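Putative acetyl-CoA acetyltransferase (Thermus thermophilus, PDB 1ULQ) belongs to the thiolase family and probably transfers acyl groups to acetyl-CoA, or cleaves 3-ketoacyl-CoA in the reverse direction, as part of lipid metabolism. Local coordinates at the interface of chains A and B. Residues are numbered along the deposited sequence; one frame, centred on the assembly and turned at random. Chains: chain A/B, putative acetyl-CoA acetyltransferase.

Contact 1: the interface of chains A and B. Residues chain A 49-50, 52, 102, 105, 107-108; chain B 94, 98, 101, 104, 284, 286, 308.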
# COMPACT_ATOMS: atom_id res chain seq x y z
N GLU A 49 -14.56 36.12 -9.13
CA GLU A 49 -15.42 35.37 -10.04
C GLU A 49 -15.06 33.90 -10.10
O GLU A 49 -15.92 33.03 -10.03
CB GLU A 49 -15.32 35.96 -11.44
CG GLU A 49 -16.02 35.16 -12.55
CD GLU A 49 -17.52 35.41 -12.62
OE1 GLU A 49 -17.95 36.50 -12.20
OE2 GLU A 49 -18.26 34.52 -13.12
N ASP A 50 -13.77 33.62 -10.26
CA ASP A 50 -13.28 32.25 -10.35
C ASP A 50 -11.80 32.17 -9.93
O ASP A 50 -11.06 33.14 -10.04
CB ASP A 50 -13.46 31.75 -11.78
CG ASP A 50 -13.23 30.26 -11.90
OD1 ASP A 50 -13.31 29.56 -10.87
OD2 ASP A 50 -13.00 29.78 -13.03
N TYR A 52 -8.29 30.11 -10.52
CA TYR A 52 -7.55 29.14 -11.31
C TYR A 52 -6.29 28.84 -10.52
O TYR A 52 -5.66 29.74 -9.98
CB TYR A 52 -7.16 29.71 -12.67
CG TYR A 52 -8.28 29.71 -13.69
CD1 TYR A 52 -8.67 30.89 -14.32
CD2 TYR A 52 -8.94 28.54 -14.02
CE1 TYR A 52 -9.70 30.91 -15.26
CE2 TYR A 52 -9.97 28.53 -14.96
CZ TYR A 52 -10.35 29.71 -15.57
OH TYR A 52 -11.38 29.71 -16.50
N ALA A 102 -10.09 35.15 -19.58
CA ALA A 102 -11.48 35.25 -19.15
C ALA A 102 -11.87 36.73 -19.02
O ALA A 102 -12.96 37.13 -19.41
CB ALA A 102 -11.67 34.53 -17.82
N ALA A 105 -12.36 38.08 -22.31
CA ALA A 105 -13.60 37.59 -22.90
C ALA A 105 -14.77 38.37 -22.31
O ALA A 105 -15.91 38.22 -22.76
CB ALA A 105 -13.76 36.11 -22.64
N GLU A 107 -16.09 38.19 -19.18
CA GLU A 107 -17.01 37.41 -18.36
C GLU A 107 -17.01 38.08 -16.98
O GLU A 107 -17.82 38.98 -16.74
CB GLU A 107 -16.54 35.97 -18.29
CG GLU A 107 -16.15 35.44 -19.67
CD GLU A 107 -16.24 33.93 -19.78
OE1 GLU A 107 -15.99 33.23 -18.77
OE2 GLU A 107 -16.55 33.44 -20.89
N GLY A 108 -16.11 37.67 -16.11
CA GLY A 108 -16.04 38.28 -14.79
C GLY A 108 -15.15 39.52 -14.81
O GLY A 108 -14.59 39.88 -15.86
N GLU B 94 -15.20 22.71 -19.38
CA GLU B 94 -14.20 23.72 -19.08
C GLU B 94 -13.08 23.69 -20.11
O GLU B 94 -12.50 24.74 -20.43
CB GLU B 94 -13.60 23.48 -17.71
CG GLU B 94 -12.42 24.38 -17.36
CD GLU B 94 -12.84 25.79 -17.00
OE1 GLU B 94 -13.95 25.98 -16.47
OE2 GLU B 94 -12.03 26.71 -17.23
N GLN B 98 -11.99 26.86 -22.35
CA GLN B 98 -10.61 27.29 -22.41
C GLN B 98 -10.12 27.43 -23.85
O GLN B 98 -9.41 28.39 -24.18
CB GLN B 98 -9.74 26.29 -21.66
CG GLN B 98 -8.80 26.95 -20.68
CD GLN B 98 -9.46 27.32 -19.38
OE1 GLN B 98 -9.53 26.51 -18.44
NE2 GLN B 98 -9.96 28.56 -19.30
N ARG B 101 -11.86 30.60 -25.41
CA ARG B 101 -11.26 31.84 -24.91
C ARG B 101 -9.92 32.17 -25.55
O ARG B 101 -9.56 33.34 -25.71
CB ARG B 101 -11.07 31.79 -23.39
CG ARG B 101 -12.36 31.83 -22.63
CD ARG B 101 -12.20 32.35 -21.22
NE ARG B 101 -13.53 32.33 -20.63
CZ ARG B 101 -14.12 31.22 -20.23
NH1 ARG B 101 -13.48 30.06 -20.32
NH2 ARG B 101 -15.38 31.24 -19.80
N TRP B 104 -10.58 33.47 -29.04
CA TRP B 104 -11.11 34.83 -28.93
C TRP B 104 -10.00 35.83 -28.66
O TRP B 104 -10.07 37.00 -29.07
CB TRP B 104 -12.14 34.94 -27.79
CG TRP B 104 -13.42 34.20 -28.00
CD1 TRP B 104 -13.96 33.82 -29.19
CD2 TRP B 104 -14.36 33.85 -26.99
NE1 TRP B 104 -15.20 33.25 -28.98
CE2 TRP B 104 -15.47 33.26 -27.64
CE3 TRP B 104 -14.39 33.98 -25.59
CZ2 TRP B 104 -16.59 32.80 -26.93
CZ3 TRP B 104 -15.50 33.53 -24.89
CH2 TRP B 104 -16.59 32.95 -25.57
N ILE B 284 -20.03 31.72 -22.35
CA ILE B 284 -19.74 30.73 -21.33
C ILE B 284 -19.88 31.37 -19.95
O ILE B 284 -19.74 32.59 -19.80
CB ILE B 284 -18.33 30.18 -21.45
CG1 ILE B 284 -18.06 29.73 -22.88
CG2 ILE B 284 -18.19 29.00 -20.53
CD1 ILE B 284 -16.60 29.58 -23.20
N VAL B 286 -19.54 30.24 -15.45
CA VAL B 286 -19.25 29.28 -14.41
C VAL B 286 -19.82 29.92 -13.14
O VAL B 286 -19.93 31.16 -13.05
CB VAL B 286 -17.72 29.04 -14.32
CG1 VAL B 286 -17.05 30.07 -13.45
CG2 VAL B 286 -17.45 27.64 -13.85
N ARG B 308 -25.04 36.59 -20.75
CA ARG B 308 -23.87 36.98 -21.54
C ARG B 308 -24.09 36.80 -23.03
O ARG B 308 -23.44 37.46 -23.83
CB ARG B 308 -22.65 36.17 -21.11
CG ARG B 308 -22.05 36.66 -19.81
CD ARG B 308 -21.01 35.73 -19.26
NE ARG B 308 -20.46 36.24 -18.01
CZ ARG B 308 -19.83 35.48 -17.12
NH1 ARG B 308 -19.67 34.18 -17.34
NH2 ARG B 308 -19.35 36.01 -16.00
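Two arginines of chain B approach A:Glu107 in quite different ways. B:Arg101, near the end of helix 91-104, is extended from CG to NE and meets the glutamate tip to tip, with the carboxylate plane turned 85° from the guanidinium plane. Its NH2 donates to the syn lone pair of the carboxylate oxygen OE2 of A:Glu107 at 2.7 Å, completing a salt bridge. On the way it passes alongside A:Ala102, whose small side chain probably leaves room for CD of B:Arg101 to lie 3.6 Å from CA of A:Ala102. B:Arg308 instead lays its guanidinium flat against the aliphatic part of the same glutamate, CB of A:Glu107 standing 3.5 Å above the plane and over its centre. Its rotation is fixed from its own chain, where NH1 donates in plane to the carbonyl O of B:Ile284 at 2.9 Å, so that NH2 points to A:Glu49 in a loose salt bridge, 3.4 Å from OE2. An alanine in place of B:Arg308 would remove the guanidinium, and with it the bridge to A:Glu49, the bond to B:Ile284 O and the cover over A:Glu107 CB, and would probably leave this end of the interface less firmly held.

At the other end A:Tyr52 sends its phenol tip toward helix 91-104 of B. Its OH donates to the syn lone pair of B:Glu94 OE2 at 3.2 Å, with the ring turned 68° from the carboxylate. NE2 of B:Gln98 adds a weak bond to the same hydroxyl. Beyond B:Arg101, away from A:Tyr52, A:Ala105 sets its small CB 3.7 Å from CE3 of B:Trp104. Opposite charges thus pair across the subunit boundary, a pattern suited to holding the chains in register within the two-fold dimer that thiolases typically form.

Contact 2: the interface of chains A and B. Residues chain A 59, 123-127, 149; chain B 59, 123-127, 149.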
# COMPACT_ATOMS: atom_id res chain seq x y z
N ALA A 59 -2.94 13.92 -6.74
CA ALA A 59 -3.26 12.61 -6.18
C ALA A 59 -3.42 12.51 -4.65
O ALA A 59 -4.02 11.55 -4.16
CB ALA A 59 -2.24 11.60 -6.67
N PRO A 123 1.60 11.67 -2.31
CA PRO A 123 1.31 10.28 -1.99
C PRO A 123 1.86 9.24 -2.96
O PRO A 123 2.54 9.58 -3.94
CB PRO A 123 -0.22 10.25 -1.95
CG PRO A 123 -0.58 11.22 -3.00
CD PRO A 123 0.37 12.37 -2.72
N TYR A 124 1.57 7.98 -2.65
CA TYR A 124 1.97 6.84 -3.47
C TYR A 124 0.75 6.43 -4.28
O TYR A 124 -0.37 6.53 -3.78
CB TYR A 124 2.39 5.65 -2.60
CG TYR A 124 3.68 5.81 -1.84
CD1 TYR A 124 3.68 5.97 -0.46
CD2 TYR A 124 4.89 5.76 -2.50
CE1 TYR A 124 4.88 6.06 0.26
CE2 TYR A 124 6.09 5.85 -1.80
CZ TYR A 124 6.09 5.99 -0.42
OH TYR A 124 7.29 6.06 0.27
N ALA A 125 0.95 5.97 -5.50
CA ALA A 125 -0.16 5.52 -6.32
C ALA A 125 -0.04 4.02 -6.60
O ALA A 125 0.99 3.54 -7.07
CB ALA A 125 -0.19 6.30 -7.62
N VAL A 126 -1.10 3.28 -6.30
CA VAL A 126 -1.11 1.84 -6.53
C VAL A 126 -2.15 1.46 -7.57
O VAL A 126 -3.29 1.89 -7.48
CB VAL A 126 -1.44 1.07 -5.27
CG1 VAL A 126 -1.41 -0.40 -5.56
CG2 VAL A 126 -0.47 1.43 -4.16
N PRO A 127 -1.77 0.64 -8.56
CA PRO A 127 -2.65 0.18 -9.64
C PRO A 127 -3.84 -0.61 -9.13
O PRO A 127 -3.82 -1.12 -8.02
CB PRO A 127 -1.72 -0.66 -10.49
CG PRO A 127 -0.38 -0.09 -10.22
CD PRO A 127 -0.42 0.09 -8.75
N PHE A 149 3.30 4.60 -14.06
CA PHE A 149 2.24 3.97 -14.84
C PHE A 149 2.61 4.17 -16.30
O PHE A 149 1.76 4.51 -17.13
CB PHE A 149 0.88 4.63 -14.58
CG PHE A 149 0.39 4.52 -13.15
CD1 PHE A 149 0.57 5.57 -12.25
CD2 PHE A 149 -0.28 3.37 -12.72
CE1 PHE A 149 0.09 5.49 -10.94
CE2 PHE A 149 -0.76 3.28 -11.40
CZ PHE A 149 -0.57 4.34 -10.51
N ALA B 59 -4.31 10.65 -11.10
CA ALA B 59 -3.39 9.90 -10.26
C ALA B 59 -2.86 8.58 -10.82
O ALA B 59 -1.85 8.06 -10.33
CB ALA B 59 -4.05 9.64 -8.92
N PRO B 123 -6.41 4.36 -9.80
CA PRO B 123 -5.55 3.75 -8.79
C PRO B 123 -5.93 4.03 -7.34
O PRO B 123 -6.98 4.58 -7.04
CB PRO B 123 -4.18 4.31 -9.14
CG PRO B 123 -4.51 5.68 -9.56
CD PRO B 123 -5.74 5.51 -10.42
N TYR B 124 -5.05 3.60 -6.44
CA TYR B 124 -5.21 3.81 -5.00
C TYR B 124 -4.16 4.85 -4.62
O TYR B 124 -3.07 4.85 -5.18
CB TYR B 124 -4.90 2.53 -4.20
CG TYR B 124 -5.92 1.41 -4.20
CD1 TYR B 124 -5.51 0.09 -4.30
CD2 TYR B 124 -7.28 1.66 -4.05
CE1 TYR B 124 -6.42 -0.97 -4.26
CE2 TYR B 124 -8.20 0.61 -4.01
CZ TYR B 124 -7.76 -0.71 -4.12
OH TYR B 124 -8.65 -1.77 -4.06
N ALA B 125 -4.50 5.71 -3.67
CA ALA B 125 -3.55 6.72 -3.22
C ALA B 125 -3.22 6.44 -1.75
O ALA B 125 -4.12 6.24 -0.92
CB ALA B 125 -4.15 8.10 -3.38
N VAL B 126 -1.93 6.42 -1.42
CA VAL B 126 -1.51 6.14 -0.06
C VAL B 126 -0.64 7.28 0.43
O VAL B 126 0.29 7.70 -0.25
CB VAL B 126 -0.71 4.84 -0.01
CG1 VAL B 126 -0.31 4.53 1.41
CG2 VAL B 126 -1.52 3.70 -0.59
N PRO B 127 -0.93 7.79 1.64
CA PRO B 127 -0.23 8.90 2.30
C PRO B 127 1.25 8.65 2.50
O PRO B 127 1.68 7.50 2.57
CB PRO B 127 -0.95 9.01 3.64
CG PRO B 127 -2.26 8.45 3.40
CD PRO B 127 -1.97 7.25 2.53
N PHE B 149 -8.32 11.76 1.69
CA PHE B 149 -7.33 12.64 2.30
C PHE B 149 -8.11 13.84 2.85
O PHE B 149 -7.64 14.97 2.78
CB PHE B 149 -6.31 13.12 1.28
CG PHE B 149 -5.48 12.03 0.68
CD1 PHE B 149 -5.99 11.21 -0.32
CD2 PHE B 149 -4.17 11.82 1.10
CE1 PHE B 149 -5.21 10.21 -0.88
CE2 PHE B 149 -3.39 10.81 0.54
CZ PHE B 149 -3.91 10.01 -0.45
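Strand 124-126 of each chain pairs antiparallel with its twin, so that this short two-stranded ribbon is built half by chain A and half by chain B around the two-fold axis. The tight part is the backbone. A:Tyr124 N donates to B:Val126 O at 2.7 Å, nearly straight at 171°, and B:Val126 N returns a bond to A:Tyr124 O at 2.8 Å. The symmetric pair, A:Val126 with B:Tyr124, repeats this, while A:Ala125 faces B:Ala125 between them without such bonds. Main-chain bonding makes no demand on side-chain identity, but Val and Tyr, branched at CB or aromatic, favour the extended strand conformation. A:Pro123 and B:Pro123, having no N-H to offer, stand just ahead of the ribbon, outside the bonded pairs.

One face is close-packed because its residues are small. The methyls of A:Ala59 and B:Ala59 meet tip to tip, CB to CB at 3.5 Å, and alanine's small size suits so close a meeting of the two chains. The methyl of B:Ala125 lies on this same face, 3.5 Å from the carbonyl O of A:Ala59. At the flanks the ring of A:Phe149 crosses B:Pro123 obliquely, CZ to CB at 3.9 Å, and its in-plane edge turns to A:Ala125 CB of its own chain.

The opposite face is looser and probably nearer solvent. Here A:Tyr124 and B:Tyr124 touch the partner mainly through their roots, CB of B:Tyr124 lying 3.9 Å from CB of A:Val126, while the phenol tips point away from the ribbon. Both have CG anti to the carbonyl carbon, but their rings are turned differently, chi2 109° in A and 139° in B. The A ring keeps its rim atom CD1 3.9 Å from B:Pro127 O.

Contact 1 and contact 2 lie about 32 Å apart, centre to centre, on one A-B interface and share no residues. Contact 2 straddles the two-fold axis and contains both of its symmetric halves, whereas contact 1 lies off the axis and has a twin with the chains exchanged. The chains are therefore joined at well-separated points, which should resist rocking of one subunit on the other. Both contacts lie well away from the catalytic residues: A:Cys89, the predicted nucleophile, is about 22 Å from the centre of contact 1 and about 19 Å from that of contact 2, and helix 91-104, used in contact 1, begins just after it.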